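RNA-binding protein RO60 (Deinococcus radiodurans, PDB 2NVO) binds small RNAs that accumulate during recovery from ultraviolet irradiation and contributes to the resistance of the bacterium to that radiation. Local coordinates at residues A[447-457]-A[478-486]. Residues are numbered along the deposited sequence; the frame is centred on the assembly and turned at random.
Sequences ILWAAQERLDV and ALDQYAQKM
In the VWFA-like domain, the helical segments 447-452 and 478-486 run nearly parallel, their axes 15° apart, joined through strand 459-464 as neighbouring units of the alternating helix-strand fold, and Y482 reaches across to the loop that leaves the first helix. A chi1 of -175°, turning CG away from the Y482 nitrogen, carries the ring toward that helix, where alanines let it lie close: A451 CB is 3.9 Å from Y482 CD1, obliquely to the ring, while A450 CB meets the ring edge. Y482 OH donates to L455 O (2.6 Å) on a lone pair in the carbonyl plane and accepts from V457 N (2.7 Å, N-H...O 154°). M486 CG lies over the centre of one ring face, and bends at chi2 and chi3 bring CE to D456 OD2 and R454 O. Nearer the sheet, I447 CD1 meets L479 CD2 at 3.7 Å, and A478, lacking bulk, lets I447 and L448 close in. At the outer rim K485 NZ donates to A451 O (2.9 Å) from above the carbonyl plane, across from R454 N, whose bond to A451 O is one of two in the Schellman motif at R454, with its positive phi. A phenol that both gives and takes a bond thus satisfies two backbone groups and fixes the loop leading into strand 459-464.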
ATOM      1  N   ILE A 447      22.678  -2.763  18.172  1.00  7.70           N
ATOM      2  CA  ILE A 447      22.153  -2.439  19.491  1.00  9.28           C
ATOM      3  C   ILE A 447      23.223  -2.589  20.564  1.00 12.71           C
ATOM      4  O   ILE A 447      23.320  -1.769  21.478  1.00 12.68           O
ATOM      5  CB  ILE A 447      20.946  -3.307  19.831  1.00  9.10           C
ATOM      6  CG1 ILE A 447      19.903  -3.207  18.719  1.00  9.08           C
ATOM      7  CG2 ILE A 447      20.335  -2.895  21.184  1.00 10.69           C
ATOM      8  CD1 ILE A 447      18.923  -4.330  18.730  1.00 11.23           C
ATOM      9  N   LEU A 448      24.007  -3.656  20.464  1.00 13.95           N
ATOM     10  CA  LEU A 448      25.147  -3.833  21.349  1.00 13.43           C
ATOM     11  C   LEU A 448      26.129  -2.668  21.153  1.00 14.77           C
ATOM     12  O   LEU A 448      26.619  -2.081  22.122  1.00 15.89           O
ATOM     13  CB  LEU A 448      25.830  -5.172  21.073  1.00 11.51           C
ATOM     14  CG  LEU A 448      25.038  -6.467  21.262  1.00 11.48           C
ATOM     15  CD1 LEU A 448      25.843  -7.633  20.724  1.00 10.11           C
ATOM     16  CD2 LEU A 448      24.670  -6.723  22.744  1.00 16.80           C
ATOM     17  N   TRP A 449      26.405  -2.322  19.898  1.00 12.14           N
ATOM     18  CA  TRP A 449      27.348  -1.260  19.592  1.00 11.75           C
ATOM     19  C   TRP A 449      26.911   0.076  20.181  1.00 13.10           C
ATOM     20  O   TRP A 449      27.715   0.778  20.783  1.00 13.44           O
ATOM     21  CB  TRP A 449      27.539  -1.115  18.086  1.00 11.46           C
ATOM     22  CG  TRP A 449      28.484  -0.002  17.691  1.00 11.81           C
ATOM     23  CD1 TRP A 449      29.848  -0.074  17.609  1.00 12.70           C
ATOM     24  CD2 TRP A 449      28.127   1.325  17.279  1.00 12.11           C
ATOM     25  NE1 TRP A 449      30.363   1.127  17.189  1.00 14.52           N
ATOM     26  CE2 TRP A 449      29.335   2.007  16.987  1.00 12.45           C
ATOM     27  CE3 TRP A 449      26.908   2.014  17.153  1.00 11.91           C
ATOM     28  CZ2 TRP A 449      29.362   3.341  16.580  1.00 13.13           C
ATOM     29  CZ3 TRP A 449      26.935   3.346  16.739  1.00 11.14           C
ATOM     30  CH2 TRP A 449      28.156   3.994  16.448  1.00 13.69           C
ATOM     31  N   ALA A 450      25.644   0.430  19.994  1.00 11.93           N
ATOM     32  CA  ALA A 450      25.146   1.719  20.469  1.00 12.72           C
ATOM     33  C   ALA A 450      25.259   1.826  21.995  1.00 16.19           C
ATOM     34  O   ALA A 450      25.581   2.894  22.524  1.00 18.00           O
ATOM     35  CB  ALA A 450      23.701   1.952  20.029  1.00 10.57           C
ATOM     36  N   ALA A 451      24.986   0.732  22.694  1.00 13.07           N
ATOM     37  CA  ALA A 451      25.072   0.739  24.164  1.00 17.53           C
ATOM     38  C   ALA A 451      26.518   0.919  24.612  1.00 20.27           C
ATOM     39  O   ALA A 451      26.807   1.714  25.511  1.00 22.22           O
ATOM     40  CB  ALA A 451      24.491  -0.528  24.744  1.00 14.52           C
ATOM     41  N   GLN A 452      27.419   0.186  23.964  1.00 16.87           N
ATOM     42  CA  GLN A 452      28.854   0.338  24.161  1.00 22.59           C
ATOM     43  C   GLN A 452      29.314   1.781  23.934  1.00 22.16           C
ATOM     44  O   GLN A 452      30.163   2.302  24.664  1.00 23.62           O
ATOM     45  CB  GLN A 452      29.599  -0.604  23.215  1.00 22.47           C
ATOM     46  CG  GLN A 452      31.108  -0.605  23.378  1.00 33.35           C
ATOM     47  CD  GLN A 452      31.770  -1.804  22.708  1.00 38.56           C
ATOM     48  OE1 GLN A 452      31.135  -2.545  21.953  1.00 40.63           O
ATOM     49  NE2 GLN A 452      33.055  -1.998  22.987  1.00 46.61           N
ATOM     50  N   GLU A 453      28.763   2.429  22.914  1.00 19.17           N
ATOM     51  CA  GLU A 453      29.140   3.803  22.598  1.00 19.65           C
ATOM     52  C   GLU A 453      28.290   4.824  23.360  1.00 17.67           C
ATOM     53  O   GLU A 453      28.426   6.012  23.147  1.00 19.02           O
ATOM     54  CB  GLU A 453      29.040   4.063  21.086  1.00 20.24           C
ATOM     55  CG  GLU A 453      29.875   3.104  20.211  1.00 19.59           C
ATOM     56  CD  GLU A 453      31.336   3.007  20.642  1.00 29.55           C
ATOM     57  OE1 GLU A 453      32.021   4.050  20.694  1.00 31.44           O
ATOM     58  OE2 GLU A 453      31.809   1.877  20.923  1.00 30.08           O
ATOM     59  N   ARG A 454      27.412   4.340  24.232  1.00 16.67           N
ATOM     60  CA  ARG A 454      26.436   5.184  24.917  1.00 21.91           C
ATOM     61  C   ARG A 454      25.747   6.186  23.984  1.00 21.94           C
ATOM     62  O   ARG A 454      25.544   7.360  24.333  1.00 19.61           O
ATOM     63  CB  ARG A 454      27.072   5.869  26.137  1.00 24.68           C
ATOM     64  CG  ARG A 454      27.757   4.879  27.080  1.00 26.64           C
ATOM     65  CD  ARG A 454      28.420   5.571  28.270  1.00 35.38           C
ATOM     66  NE  ARG A 454      29.055   6.830  27.887  1.00 38.50           N
ATOM     67  CZ  ARG A 454      28.481   8.024  28.019  1.00 40.02           C
ATOM     68  NH1 ARG A 454      27.256   8.126  28.529  1.00 43.70           N
ATOM     69  NH2 ARG A 454      29.127   9.116  27.638  1.00 41.13           N
ATOM     70  N   LEU A 455      25.387   5.706  22.791  1.00 18.78           N
ATOM     71  CA  LEU A 455      24.634   6.493  21.822  1.00 20.73           C
ATOM     72  C   LEU A 455      23.139   6.382  22.114  1.00 18.10           C
ATOM     73  O   LEU A 455      22.608   5.283  22.278  1.00 15.51           O
ATOM     74  CB  LEU A 455      24.909   5.994  20.398  1.00 16.27           C
ATOM     75  CG  LEU A 455      24.278   6.786  19.258  1.00 18.16           C
ATOM     76  CD1 LEU A 455      24.900   8.184  19.167  1.00 19.00           C
ATOM     77  CD2 LEU A 455      24.399   6.023  17.918  1.00 14.33           C
ATOM     78  N   ASP A 456      22.463   7.519  22.189  1.00 17.12           N
ATOM     79  CA  ASP A 456      21.020   7.521  22.379  1.00 18.70           C
ATOM     80  C   ASP A 456      20.326   7.225  21.045  1.00 15.26           C
ATOM     81  O   ASP A 456      20.435   7.995  20.098  1.00 16.92           O
ATOM     82  CB  ASP A 456      20.544   8.865  22.936  1.00 24.04           C
ATOM     83  CG  ASP A 456      20.774   8.994  24.444  1.00 31.59           C
ATOM     84  OD1 ASP A 456      21.569   9.875  24.851  1.00 36.67           O
ATOM     85  OD2 ASP A 456      20.164   8.220  25.223  1.00 30.92           O
ATOM     86  N   VAL A 457      19.606   6.113  20.996  1.00 15.81           N
ATOM     87  CA  VAL A 457      18.887   5.677  19.794  1.00 12.26           C
ATOM     88  C   VAL A 457      17.470   5.277  20.168  1.00 10.16           C
ATOM     89  O   VAL A 457      17.274   4.522  21.112  1.00 10.60           O
ATOM     90  CB  VAL A 457      19.598   4.460  19.149  1.00 11.01           C
ATOM     91  CG1 VAL A 457      18.770   3.882  17.964  1.00  7.49           C
ATOM     92  CG2 VAL A 457      21.010   4.855  18.700  1.00 11.31           C
ATOM     93  N   ALA A 478      20.011  -8.091  23.577  1.00 15.58           N
ATOM     94  CA  ALA A 478      20.608  -6.807  23.220  1.00 15.67           C
ATOM     95  C   ALA A 478      19.726  -5.630  23.611  1.00 16.42           C
ATOM     96  O   ALA A 478      20.197  -4.677  24.218  1.00 15.76           O
ATOM     97  CB  ALA A 478      20.948  -6.751  21.715  1.00 16.01           C
ATOM     98  N   LEU A 479      18.448  -5.688  23.249  1.00 14.39           N
ATOM     99  CA  LEU A 479      17.540  -4.590  23.545  1.00 13.93           C
ATOM    100  C   LEU A 479      17.345  -4.384  25.054  1.00 18.65           C
ATOM    101  O   LEU A 479      17.252  -3.241  25.519  1.00 17.33           O
ATOM    102  CB  LEU A 479      16.190  -4.807  22.871  1.00 17.07           C
ATOM    103  CG  LEU A 479      16.179  -4.608  21.345  1.00 12.19           C
ATOM    104  CD1 LEU A 479      14.923  -5.221  20.747  1.00 13.97           C
ATOM    105  CD2 LEU A 479      16.272  -3.119  21.023  1.00 11.73           C
ATOM    106  N   ASP A 480      17.256  -5.487  25.789  1.00 16.04           N
ATOM    107  CA  ASP A 480      17.196  -5.444  27.251  1.00 19.90           C
ATOM    108  C   ASP A 480      18.424  -4.762  27.840  1.00 18.64           C
ATOM    109  O   ASP A 480      18.297  -3.877  28.679  1.00 20.01           O
ATOM    110  CB  ASP A 480      17.076  -6.855  27.826  1.00 19.79           C
ATOM    111  CG  ASP A 480      15.767  -7.527  27.451  1.00 21.68           C
ATOM    112  OD1 ASP A 480      14.797  -6.806  27.134  1.00 26.40           O
ATOM    113  OD2 ASP A 480      15.704  -8.769  27.476  1.00 23.65           O
ATOM    114  N   GLN A 481      19.604  -5.190  27.400  1.00 17.11           N
ATOM    115  CA  GLN A 481      20.861  -4.604  27.847  1.00 20.80           C
ATOM    116  C   GLN A 481      20.959  -3.111  27.561  1.00 21.49           C
ATOM    117  O   GLN A 481      21.478  -2.356  28.385  1.00 20.89           O
ATOM    118  CB  GLN A 481      22.060  -5.363  27.273  1.00 18.02           C
ATOM    119  CG  GLN A 481      22.238  -6.743  27.880  1.00 18.43           C
ATOM    120  CD  GLN A 481      23.386  -7.524  27.266  1.00 19.12           C
ATOM    121  OE1 GLN A 481      24.166  -6.994  26.473  1.00 24.45           O
ATOM    122  NE2 GLN A 481      23.493  -8.793  27.630  1.00 23.96           N
ATOM    123  N   TYR A 482      20.439  -2.674  26.416  1.00 15.60           N
ATOM    124  CA  TYR A 482      20.448  -1.252  26.080  1.00 14.62           C
ATOM    125  C   TYR A 482      19.577  -0.482  27.068  1.00 17.73           C
ATOM    126  O   TYR A 482      19.993   0.533  27.616  1.00 19.76           O
ATOM    127  CB  TYR A 482      19.937  -1.013  24.650  1.00 12.65           C
ATOM    128  CG  TYR A 482      20.040   0.434  24.206  1.00 15.25           C
ATOM    129  CD1 TYR A 482      21.102   0.878  23.431  1.00 11.18           C
ATOM    130  CD2 TYR A 482      19.075   1.350  24.575  1.00 13.67           C
ATOM    131  CE1 TYR A 482      21.187   2.226  23.032  1.00 15.73           C
ATOM    132  CE2 TYR A 482      19.145   2.668  24.186  1.00 15.53           C
ATOM    133  CZ  TYR A 482      20.198   3.105  23.424  1.00 13.42           C
ATOM    134  OH  TYR A 482      20.233   4.434  23.069  1.00 15.02           O
ATOM    135  N   ALA A 483      18.358  -0.969  27.273  1.00 19.03           N
ATOM    136  CA  ALA A 483      17.434  -0.341  28.206  1.00 19.05           C
ATOM    137  C   ALA A 483      18.077  -0.264  29.581  1.00 20.84           C
ATOM    138  O   ALA A 483      18.015   0.767  30.232  1.00 22.03           O
ATOM    139  CB  ALA A 483      16.144  -1.133  28.276  1.00 20.94           C
ATOM    140  N   GLN A 484      18.710  -1.356  30.008  1.00 19.49           N
ATOM    141  CA  GLN A 484      19.354  -1.397  31.321  1.00 24.63           C
ATOM    142  C   GLN A 484      20.494  -0.401  31.490  1.00 27.45           C
ATOM    143  O   GLN A 484      20.703   0.123  32.584  1.00 28.62           O
ATOM    144  CB  GLN A 484      19.844  -2.810  31.648  1.00 26.66           C
ATOM    145  CG  GLN A 484      18.784  -3.663  32.331  1.00 34.72           C
ATOM    146  CD  GLN A 484      18.887  -5.143  31.997  1.00 36.10           C
ATOM    147  OE1 GLN A 484      19.940  -5.633  31.563  1.00 40.31           O
ATOM    148  NE2 GLN A 484      17.785  -5.866  32.187  1.00 37.19           N
ATOM    149  N   LYS A 485      21.238  -0.148  30.420  1.00 20.66           N
ATOM    150  CA  LYS A 485      22.390   0.727  30.506  1.00 22.23           C
ATOM    151  C   LYS A 485      22.057   2.179  30.210  1.00 25.11           C
ATOM    152  O   LYS A 485      22.704   3.084  30.738  1.00 27.26           O
ATOM    153  CB  LYS A 485      23.510   0.254  29.575  1.00 22.90           C
ATOM    154  CG  LYS A 485      24.548   1.328  29.339  1.00 25.26           C
ATOM    155  CD  LYS A 485      25.819   0.787  28.741  1.00 27.72           C
ATOM    156  CE  LYS A 485      26.887   1.871  28.729  1.00 29.14           C
ATOM    157  NZ  LYS A 485      28.146   1.413  28.085  1.00 30.39           N
ATOM    158  N   MET A 486      21.045   2.406  29.380  1.00 22.61           N
ATOM    159  CA  MET A 486      20.778   3.754  28.883  1.00 22.72           C
ATOM    160  C   MET A 486      19.504   4.377  29.440  1.00 20.41           C
ATOM    161  O   MET A 486      19.288   5.576  29.294  1.00 27.72           O
ATOM    162  CB  MET A 486      20.752   3.756  27.350  1.00 23.19           C
ATOM    163  CG  MET A 486      22.041   3.242  26.737  1.00 18.61           C
ATOM    164  SD  MET A 486      23.368   4.418  26.948  1.00 23.53           S
ATOM    165  CE  MET A 486      22.671   5.861  26.141  1.00 20.99           C
TER
HETATM  166  O   HOH W   1      22.739  -3.329  23.896  1.00 19.44           O
HETATM  167  O   HOH W   2      30.846   1.995  27.456  1.00 35.75           O
HETATM  168  O   HOH W   3      17.775   6.332  24.467  1.00 30.35           O